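Local coordinates for protein adenylyltransferase VopS (PDB 3LET), which transfers AMP from ATP to a threonine of host Rho GTPases, blocking their binding to downstream effectors and so inhibiting actin assembly in infected cells, at residues V123-L131 against P228-S237; N168-I176 against Y289-F299. All coordinates share one frame; numbering follows the deposited sequence.

Interaction 1: residues V123-L131 against P228-S237; sequences VFDMEVMHL and PNISGGTLPS
P228 lays its ring against the helix between V123 and E127, with V123 CG1 3.7 Å from P228 CG. N229 follows with backbone atoms on the helix side: its carbonyl O lies in the plane of the H130 imidazole, 3.1 Å from H130 CE1. Its side chain serves the loop itself, OD1 accepting from S231 N in an Asx turn and more weakly from G233 N. I230 sends CG2 across the bent chain of M126, 4.0 Å from M126 CG, and also reaches V123. Beyond the two glycines, T234 CA stands over the centre of the H130 ring in a CH-pi contact, 3.8 Å from the centroid and 3° off the normal, while M126 O lies over the opposite face, toward the rim. One water joins E127 OE1, H130 ND1, N229 N and L235 O, and so spans both limbs of the loop. P236 CB rests 3.7 Å from L131 CD2. At S237 the contact turns polar. E127 has CG anti to its backbone N (chi1 180°) and a bend at chi2, which carries the carboxylate from the helix flank into the loop. E127 OE2 accepts from S237 N at 2.9 Å on its syn lone pair, and from S237 OG at 2.6 Å from 60° above the carboxylate plane. S237 OG also meets G240 N. An Asx-turn loop of the Fic domain thus ends in the N-cap serine of helix 238-255, held by E127 of the N-terminal region's helix 113-139.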
loop_
_atom_site.group_PDB
_atom_site.type_symbol
_atom_site.label_atom_id
_atom_site.label_comp_id
_atom_site.label_asym_id
_atom_site.label_seq_id
_atom_site.Cartn_x
_atom_site.Cartn_y
_atom_site.Cartn_z
ATOM N N VAL A 123 -11.420 -8.702 9.958
ATOM C CA VAL A 123 -10.057 -8.411 9.518
ATOM C C VAL A 123 -10.076 -7.162 8.632
ATOM O O VAL A 123 -9.292 -6.260 8.839
ATOM C CB VAL A 123 -9.427 -9.599 8.747
ATOM C CG1 VAL A 123 -8.113 -9.177 8.064
ATOM C CG2 VAL A 123 -9.200 -10.791 9.697
ATOM N N PHE A 124 -10.997 -7.102 7.679
ATOM C CA PHE A 124 -11.128 -5.926 6.779
ATOM C C PHE A 124 -11.443 -4.666 7.585
ATOM O O PHE A 124 -10.887 -3.586 7.318
ATOM C CB PHE A 124 -12.284 -6.127 5.777
ATOM C CG PHE A 124 -11.914 -6.863 4.505
ATOM C CD1 PHE A 124 -10.719 -7.546 4.380
ATOM C CD2 PHE A 124 -12.797 -6.870 3.433
ATOM C CE1 PHE A 124 -10.402 -8.216 3.226
ATOM C CE2 PHE A 124 -12.490 -7.559 2.271
ATOM C CZ PHE A 124 -11.287 -8.238 2.177
ATOM N N ASP A 125 -12.352 -4.775 8.567
ATOM C CA ASP A 125 -12.736 -3.597 9.371
ATOM C C ASP A 125 -11.509 -3.030 10.098
ATOM O O ASP A 125 -11.380 -1.794 10.286
ATOM C CB ASP A 125 -13.767 -3.981 10.444
ATOM C CG ASP A 125 -15.227 -3.987 9.938
ATOM O OD1 ASP A 125 -15.557 -3.322 8.943
ATOM O OD2 ASP A 125 -16.069 -4.647 10.593
ATOM N N MET A 126 -10.640 -3.915 10.580
ATOM C CA MET A 126 -9.417 -3.478 11.289
ATOM C C MET A 126 -8.520 -2.760 10.300
ATOM O O MET A 126 -7.969 -1.693 10.608
ATOM C CB MET A 126 -8.652 -4.664 11.896
ATOM C CG MET A 126 -9.393 -5.368 13.034
ATOM S SD MET A 126 -9.607 -4.285 14.445
ATOM C CE MET A 126 -7.903 -3.914 14.866
ATOM N N GLU A 127 -8.406 -3.312 9.108
ATOM C CA GLU A 127 -7.548 -2.674 8.101
ATOM C C GLU A 127 -8.111 -1.296 7.766
ATOM O O GLU A 127 -7.376 -0.305 7.738
ATOM C CB GLU A 127 -7.456 -3.531 6.848
ATOM C CG GLU A 127 -6.572 -2.918 5.740
ATOM C CD GLU A 127 -5.067 -2.904 6.073
ATOM O OE1 GLU A 127 -4.672 -3.334 7.173
ATOM O OE2 GLU A 127 -4.268 -2.456 5.207
ATOM N N VAL A 128 -9.421 -1.212 7.532
ATOM C CA VAL A 128 -10.043 0.082 7.229
ATOM C C VAL A 128 -9.767 1.097 8.352
ATOM O O VAL A 128 -9.414 2.242 8.086
ATOM C CB VAL A 128 -11.572 -0.068 7.043
ATOM C CG1 VAL A 128 -12.259 1.322 7.015
ATOM C CG2 VAL A 128 -11.878 -0.869 5.766
ATOM N N MET A 129 -9.936 0.684 9.608
ATOM C CA MET A 129 -9.662 1.577 10.725
ATOM C C MET A 129 -8.246 2.157 10.649
ATOM O O MET A 129 -8.010 3.338 10.943
ATOM C CB MET A 129 -9.790 0.809 12.043
ATOM C CG MET A 129 -11.194 0.653 12.538
ATOM S SD MET A 129 -11.204 -0.067 14.198
ATOM C CE MET A 129 -10.051 1.054 15.018
ATOM N N HIS A 130 -7.294 1.303 10.315
ATOM C CA HIS A 130 -5.873 1.693 10.382
ATOM C C HIS A 130 -5.502 2.608 9.244
ATOM O O HIS A 130 -4.720 3.543 9.423
ATOM C CB HIS A 130 -4.995 0.442 10.395
ATOM C CG HIS A 130 -5.214 -0.412 11.608
ATOM N ND1 HIS A 130 -4.933 -1.760 11.642
ATOM C CD2 HIS A 130 -5.725 -0.099 12.825
ATOM C CE1 HIS A 130 -5.237 -2.238 12.841
ATOM N NE2 HIS A 130 -5.722 -1.253 13.574
ATOM N N LEU A 131 -6.058 2.349 8.067
ATOM C CA LEU A 131 -5.790 3.225 6.927
ATOM C C LEU A 131 -6.407 4.579 7.226
ATOM O O LEU A 131 -5.845 5.626 6.905
ATOM C CB LEU A 131 -6.417 2.670 5.656
ATOM C CG LEU A 131 -5.868 1.278 5.310
ATOM C CD1 LEU A 131 -6.471 0.767 4.009
ATOM C CD2 LEU A 131 -4.355 1.288 5.201
ATOM N N PRO A 228 -3.137 -7.323 7.307
ATOM C CA PRO A 228 -3.708 -6.437 8.331
ATOM C C PRO A 228 -3.299 -6.839 9.742
ATOM O O PRO A 228 -3.190 -8.038 10.030
ATOM C CB PRO A 228 -5.218 -6.633 8.168
ATOM C CG PRO A 228 -5.374 -7.020 6.690
ATOM C CD PRO A 228 -4.181 -7.906 6.427
ATOM N N ASN A 229 -3.086 -5.859 10.618
ATOM C CA ASN A 229 -2.710 -6.167 11.993
ATOM C C ASN A 229 -3.990 -6.228 12.804
ATOM O O ASN A 229 -4.726 -5.252 12.870
ATOM C CB ASN A 229 -1.743 -5.117 12.569
ATOM C CG ASN A 229 -1.163 -5.541 13.907
ATOM O OD1 ASN A 229 -1.903 -5.863 14.838
ATOM N ND2 ASN A 229 0.165 -5.554 14.008
ATOM N N ILE A 230 -4.295 -7.400 13.355
ATOM C CA ILE A 230 -5.505 -7.565 14.159
ATOM C C ILE A 230 -5.138 -7.888 15.604
ATOM O O ILE A 230 -5.974 -8.360 16.379
ATOM C CB ILE A 230 -6.412 -8.697 13.624
ATOM C CG1 ILE A 230 -5.666 -10.034 13.627
ATOM C CG2 ILE A 230 -6.926 -8.354 12.222
ATOM C CD1 ILE A 230 -6.560 -11.226 13.293
ATOM N N SER A 231 -3.883 -7.609 15.942
ATOM C CA SER A 231 -3.305 -7.949 17.236
ATOM C C SER A 231 -3.127 -6.747 18.145
ATOM O O SER A 231 -2.524 -6.867 19.191
ATOM C CB SER A 231 -1.918 -8.564 17.013
ATOM O OG SER A 231 -2.015 -9.795 16.327
ATOM N N GLY A 232 -3.626 -5.586 17.748
ATOM C CA GLY A 232 -3.406 -4.374 18.519
ATOM C C GLY A 232 -2.547 -3.346 17.789
ATOM O O GLY A 232 -2.657 -2.145 18.038
ATOM N N GLY A 233 -1.692 -3.811 16.885
ATOM C CA GLY A 233 -0.863 -2.910 16.090
ATOM C C GLY A 233 -1.703 -2.073 15.146
ATOM O O GLY A 233 -2.863 -2.381 14.906
ATOM N N THR A 234 -1.128 -1.006 14.610
ATOM C CA THR A 234 -1.870 -0.146 13.685
ATOM C C THR A 234 -1.223 -0.068 12.290
ATOM O O THR A 234 -1.729 0.645 11.424
ATOM C CB THR A 234 -2.043 1.289 14.243
ATOM O OG1 THR A 234 -0.761 1.816 14.592
ATOM C CG2 THR A 234 -2.943 1.290 15.475
ATOM N N LEU A 235 -0.134 -0.802 12.071
ATOM C CA LEU A 235 0.547 -0.809 10.768
ATOM C C LEU A 235 -0.413 -1.285 9.679
ATOM O O LEU A 235 -0.990 -2.360 9.834
ATOM C CB LEU A 235 1.707 -1.801 10.780
ATOM C CG LEU A 235 3.160 -1.342 10.668
ATOM C CD1 LEU A 235 4.021 -2.558 10.325
ATOM C CD2 LEU A 235 3.341 -0.258 9.631
ATOM N N PRO A 236 -0.568 -0.514 8.584
ATOM C CA PRO A 236 -1.325 -0.968 7.408
ATOM C C PRO A 236 -0.758 -2.273 6.855
ATOM O O PRO A 236 0.430 -2.531 7.040
ATOM C CB PRO A 236 -1.100 0.151 6.399
ATOM C CG PRO A 236 -0.846 1.352 7.236
ATOM C CD PRO A 236 -0.068 0.861 8.400
ATOM N N SER A 237 -1.576 -3.088 6.194
ATOM C CA SER A 237 -1.040 -4.225 5.461
ATOM C C SER A 237 -0.117 -3.643 4.401
ATOM O O SER A 237 -0.176 -2.448 4.092
ATOM C CB SER A 237 -2.160 -5.021 4.775
ATOM O OG SER A 237 -2.873 -4.212 3.842
HETATM O O HOH W 1 -3.540 -3.162 9.572
HETATM O O HOH W 2 -2.721 3.396 11.269
#

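Interaction 2: residues N168-I176 against Y289-F299; sequences NVERAAAWI and YAIAELRNDSF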
loop_
_atom_site.group_PDB
_atom_site.type_symbol
_atom_site.label_atom_id
_atom_site.label_comp_id
_atom_site.label_asym_id
_atom_site.label_seq_id
_atom_site.Cartn_x
_atom_site.Cartn_y
_atom_site.Cartn_z
ATOM N N ASN A 168 22.448 23.299 -4.016
ATOM C CA ASN A 168 21.308 22.700 -3.335
ATOM C C ASN A 168 21.209 21.209 -3.591
ATOM O O ASN A 168 20.805 20.454 -2.707
ATOM C CB ASN A 168 20.007 23.387 -3.744
ATOM C CG ASN A 168 19.761 24.653 -2.947
ATOM O OD1 ASN A 168 20.252 24.794 -1.828
ATOM N ND2 ASN A 168 19.010 25.574 -3.511
ATOM N N VAL A 169 21.598 20.778 -4.788
ATOM C CA VAL A 169 21.542 19.349 -5.104
ATOM C C VAL A 169 22.530 18.588 -4.235
ATOM O O VAL A 169 22.215 17.512 -3.719
ATOM C CB VAL A 169 21.857 19.077 -6.601
ATOM C CG1 VAL A 169 21.924 17.591 -6.870
ATOM C CG2 VAL A 169 20.800 19.718 -7.477
ATOM N N GLU A 170 23.721 19.141 -4.023
ATOM C CA GLU A 170 24.673 18.446 -3.157
ATOM C C GLU A 170 24.273 18.485 -1.681
ATOM O O GLU A 170 24.476 17.492 -0.942
ATOM C CB GLU A 170 26.105 18.987 -3.384
ATOM C CG GLU A 170 26.644 18.611 -4.758
ATOM C CD GLU A 170 28.008 19.239 -5.020
ATOM O OE1 GLU A 170 29.009 18.744 -4.472
ATOM O OE2 GLU A 170 28.071 20.235 -5.760
ATOM N N ARG A 171 23.660 19.592 -1.251
ATOM C CA ARG A 171 23.160 19.690 0.115
ATOM C C ARG A 171 22.047 18.658 0.355
ATOM O O ARG A 171 22.003 17.998 1.395
ATOM C CB ARG A 171 22.599 21.098 0.401
ATOM C CG ARG A 171 23.709 22.181 0.430
ATOM C CD ARG A 171 23.147 23.575 0.707
ATOM N NE ARG A 171 22.424 23.596 1.973
ATOM C CZ ARG A 171 21.118 23.814 2.098
ATOM N NH1 ARG A 171 20.354 24.078 1.037
ATOM N NH2 ARG A 171 20.586 23.814 3.316
ATOM N N ALA A 172 21.145 18.531 -0.608
ATOM C CA ALA A 172 20.033 17.579 -0.464
ATOM C C ALA A 172 20.588 16.162 -0.436
ATOM O O ALA A 172 20.175 15.360 0.389
ATOM C CB ALA A 172 19.054 17.747 -1.597
ATOM N N ALA A 173 21.527 15.852 -1.327
ATOM C CA ALA A 173 22.173 14.529 -1.311
ATOM C C ALA A 173 22.804 14.227 0.042
ATOM O O ALA A 173 22.587 13.163 0.604
ATOM C CB ALA A 173 23.214 14.396 -2.425
ATOM N N ALA A 174 23.557 15.172 0.596
ATOM C CA ALA A 174 24.165 14.986 1.913
ATOM C C ALA A 174 23.158 14.703 3.010
ATOM O O ALA A 174 23.422 13.909 3.923
ATOM C CB ALA A 174 24.991 16.245 2.304
ATOM N N TRP A 175 22.016 15.378 2.930
ATOM C CA TRP A 175 20.962 15.241 3.927
ATOM C C TRP A 175 20.395 13.837 3.844
ATOM O O TRP A 175 20.259 13.164 4.860
ATOM C CB TRP A 175 19.865 16.264 3.679
ATOM C CG TRP A 175 18.666 16.079 4.580
ATOM C CD1 TRP A 175 18.598 16.260 5.953
ATOM C CD2 TRP A 175 17.359 15.732 4.155
ATOM N NE1 TRP A 175 17.308 16.019 6.390
ATOM C CE2 TRP A 175 16.535 15.703 5.306
ATOM C CE3 TRP A 175 16.793 15.454 2.902
ATOM C CZ2 TRP A 175 15.186 15.373 5.233
ATOM C CZ3 TRP A 175 15.450 15.139 2.842
ATOM C CH2 TRP A 175 14.674 15.093 3.996
ATOM N N ILE A 176 20.076 13.401 2.636
ATOM C CA ILE A 176 19.514 12.051 2.467
ATOM C C ILE A 176 20.536 10.997 2.931
ATOM O O ILE A 176 20.209 10.071 3.671
ATOM C CB ILE A 176 19.118 11.794 0.991
ATOM C CG1 ILE A 176 18.077 12.819 0.518
ATOM C CG2 ILE A 176 18.530 10.368 0.841
ATOM C CD1 ILE A 176 17.880 12.835 -1.005
ATOM N N TYR A 289 10.992 14.235 -1.004
ATOM C CA TYR A 289 11.006 15.580 -0.426
ATOM C C TYR A 289 12.082 16.397 -1.141
ATOM O O TYR A 289 11.816 17.530 -1.574
ATOM C CB TYR A 289 11.331 15.513 1.072
ATOM C CG TYR A 289 11.521 16.894 1.703
ATOM C CD1 TYR A 289 10.411 17.683 2.036
ATOM C CD2 TYR A 289 12.802 17.390 1.963
ATOM C CE1 TYR A 289 10.561 18.939 2.625
ATOM C CE2 TYR A 289 12.973 18.680 2.552
ATOM C CZ TYR A 289 11.855 19.429 2.877
ATOM O OH TYR A 289 12.032 20.687 3.434
ATOM N N ALA A 290 13.292 15.831 -1.236
ATOM C CA ALA A 290 14.422 16.523 -1.877
ATOM C C ALA A 290 14.144 16.817 -3.340
ATOM O O ALA A 290 14.448 17.896 -3.820
ATOM C CB ALA A 290 15.714 15.715 -1.758
ATOM N N ILE A 291 13.601 15.860 -4.079
ATOM C CA ILE A 291 13.323 16.119 -5.483
ATOM C C ILE A 291 12.313 17.251 -5.609
ATOM O O ILE A 291 12.486 18.149 -6.435
ATOM C CB ILE A 291 12.769 14.879 -6.184
ATOM C CG1 ILE A 291 13.835 13.771 -6.215
ATOM C CG2 ILE A 291 12.295 15.217 -7.604
ATOM C CD1 ILE A 291 13.210 12.381 -6.564
ATOM N N ALA A 292 11.252 17.206 -4.806
ATOM C CA ALA A 292 10.236 18.274 -4.858
ATOM C C ALA A 292 10.886 19.626 -4.550
ATOM O O ALA A 292 10.625 20.633 -5.212
ATOM C CB ALA A 292 9.074 17.999 -3.873
ATOM N N GLU A 293 11.759 19.641 -3.557
ATOM C CA GLU A 293 12.417 20.891 -3.167
ATOM C C GLU A 293 13.270 21.425 -4.309
ATOM O O GLU A 293 13.282 22.638 -4.588
ATOM C CB GLU A 293 13.321 20.670 -1.964
ATOM C CG GLU A 293 12.585 20.495 -0.655
ATOM C CD GLU A 293 12.028 21.818 -0.161
ATOM O OE1 GLU A 293 12.809 22.637 0.372
ATOM O OE2 GLU A 293 10.817 22.038 -0.322
ATOM N N LEU A 294 14.015 20.527 -4.946
ATOM C CA LEU A 294 14.982 20.953 -5.962
ATOM C C LEU A 294 14.222 21.470 -7.171
ATOM O O LEU A 294 14.610 22.473 -7.771
ATOM C CB LEU A 294 15.933 19.816 -6.344
ATOM C CG LEU A 294 16.895 19.385 -5.239
ATOM C CD1 LEU A 294 17.730 18.215 -5.696
ATOM C CD2 LEU A 294 17.818 20.547 -4.782
ATOM N N ARG A 295 13.101 20.832 -7.501
ATOM C CA ARG A 295 12.300 21.291 -8.627
ATOM C C ARG A 295 11.690 22.651 -8.336
ATOM O O ARG A 295 11.252 23.352 -9.263
ATOM C CB ARG A 295 11.212 20.267 -8.960
ATOM C CG ARG A 295 11.804 18.986 -9.533
ATOM C CD ARG A 295 10.715 17.986 -9.885
ATOM N NE ARG A 295 11.251 16.806 -10.563
ATOM C CZ ARG A 295 10.479 15.825 -11.010
ATOM N NH1 ARG A 295 9.159 15.899 -10.815
ATOM N NH2 ARG A 295 11.018 14.777 -11.623
ATOM N N ASN A 296 11.642 23.022 -7.057
ATOM C CA ASN A 296 11.193 24.361 -6.677
ATOM C C ASN A 296 12.373 25.293 -6.366
ATOM O O ASN A 296 12.212 26.288 -5.655
ATOM C CB ASN A 296 10.242 24.309 -5.475
ATOM C CG ASN A 296 9.363 25.558 -5.367
ATOM O OD1 ASN A 296 8.826 26.035 -6.363
ATOM N ND2 ASN A 296 9.208 26.075 -4.161
ATOM N N ASP A 297 13.549 24.955 -6.887
ATOM C CA ASP A 297 14.773 25.780 -6.741
ATOM C C ASP A 297 15.104 26.099 -5.282
ATOM O O ASP A 297 15.416 27.245 -4.906
ATOM C CB ASP A 297 14.636 27.087 -7.558
ATOM C CG ASP A 297 15.963 27.837 -7.704
ATOM O OD1 ASP A 297 17.027 27.179 -7.680
ATOM O OD2 ASP A 297 15.943 29.086 -7.853
ATOM N N SER A 298 15.058 25.090 -4.435
ATOM C CA SER A 298 15.329 25.324 -3.021
ATOM C C SER A 298 15.780 24.033 -2.386
ATOM O O SER A 298 15.652 22.974 -2.980
ATOM C CB SER A 298 14.067 25.819 -2.313
ATOM O OG SER A 298 13.104 24.776 -2.208
ATOM N N PHE A 299 16.339 24.115 -1.191
ATOM C CA PHE A 299 16.436 22.923 -0.364
ATOM C C PHE A 299 16.533 23.307 1.100
ATOM O O PHE A 299 17.504 23.905 1.531
ATOM C CB PHE A 299 17.595 21.994 -0.726
ATOM C CG PHE A 299 17.690 20.833 0.216
ATOM C CD1 PHE A 299 16.650 19.907 0.283
ATOM C CD2 PHE A 299 18.724 20.732 1.124
ATOM C CE1 PHE A 299 16.678 18.893 1.179
ATOM C CE2 PHE A 299 18.754 19.708 2.038
ATOM C CZ PHE A 299 17.731 18.770 2.059
HETATM O O HOH W 3 18.349 25.075 -6.346
HETATM O O HOH W 4 18.533 25.656 4.199
#
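A172 packs against A290 and F299 where two nearly antiparallel helices meet, their axes 10.2 Å apart at 167° between N-to-C directions. Helix 281-295 of the Fic domain ends here in a Schellman motif with D297 as its C-prime residue, and the chain then turns F299 back against helix 168-179. The tight part is built on small residues and rings. A172 CB and A290 CB approach to 3.9 Å, and I176 CD1 fills in beside A290. The F299 ring is directed back at helix 168-179, and A172 CA sits over its face, 3.6 Å from the F299 ring centroid. W175 borders the same ring, its CE3 3.5 Å from F299 CZ, and, on the same side of the indole, CZ3 meets Y289 CD2 in an oblique pair with planes at 59°. This aromatic cluster lies close to R286, a probable ATP-binding residue, and F160 adds an edge-to-face partner to W175.

Toward the start of helix 168-179 the packing gives way to polar and water-mediated contacts. L294 still spreads both methyls over N168 and V169, but the N168 amide reaches D297 OD1 through a water, and a second water links R171 NH2 to F299 O, weakly at the latter end. R171, which also forms a salt bridge with E157, bends at chi3 and brings its guanidinium edge to two oxygens at once: NH1 donates to N168 OD1 at 3.0 Å and, at an N-H...O angle of 160°, to F299 O at 2.9 Å.

How the interactions relate
Interactions 1 and 2 stand well apart in this all-helical chain, with centres about 34 Å from each other and nearest atoms about 19 Å apart. Their segments alternate along the sequence: 123-131, 168-176, 228-237, 289-299. Each contact pairs an earlier helix with a later segment in the Fido range: helix 113-139 with the loop leading into helix 238-255, and helix 168-179 with helix 281-295. The centre of interaction 1 lies about 12 Å from the centre of the chain, that of interaction 2 about 26 Å. Side chains of L235 and N281 are about 7 Å apart, those of W175 and R286 about 4 Å, so separate earlier helices come close to the probable ATP site, inferred by similarity.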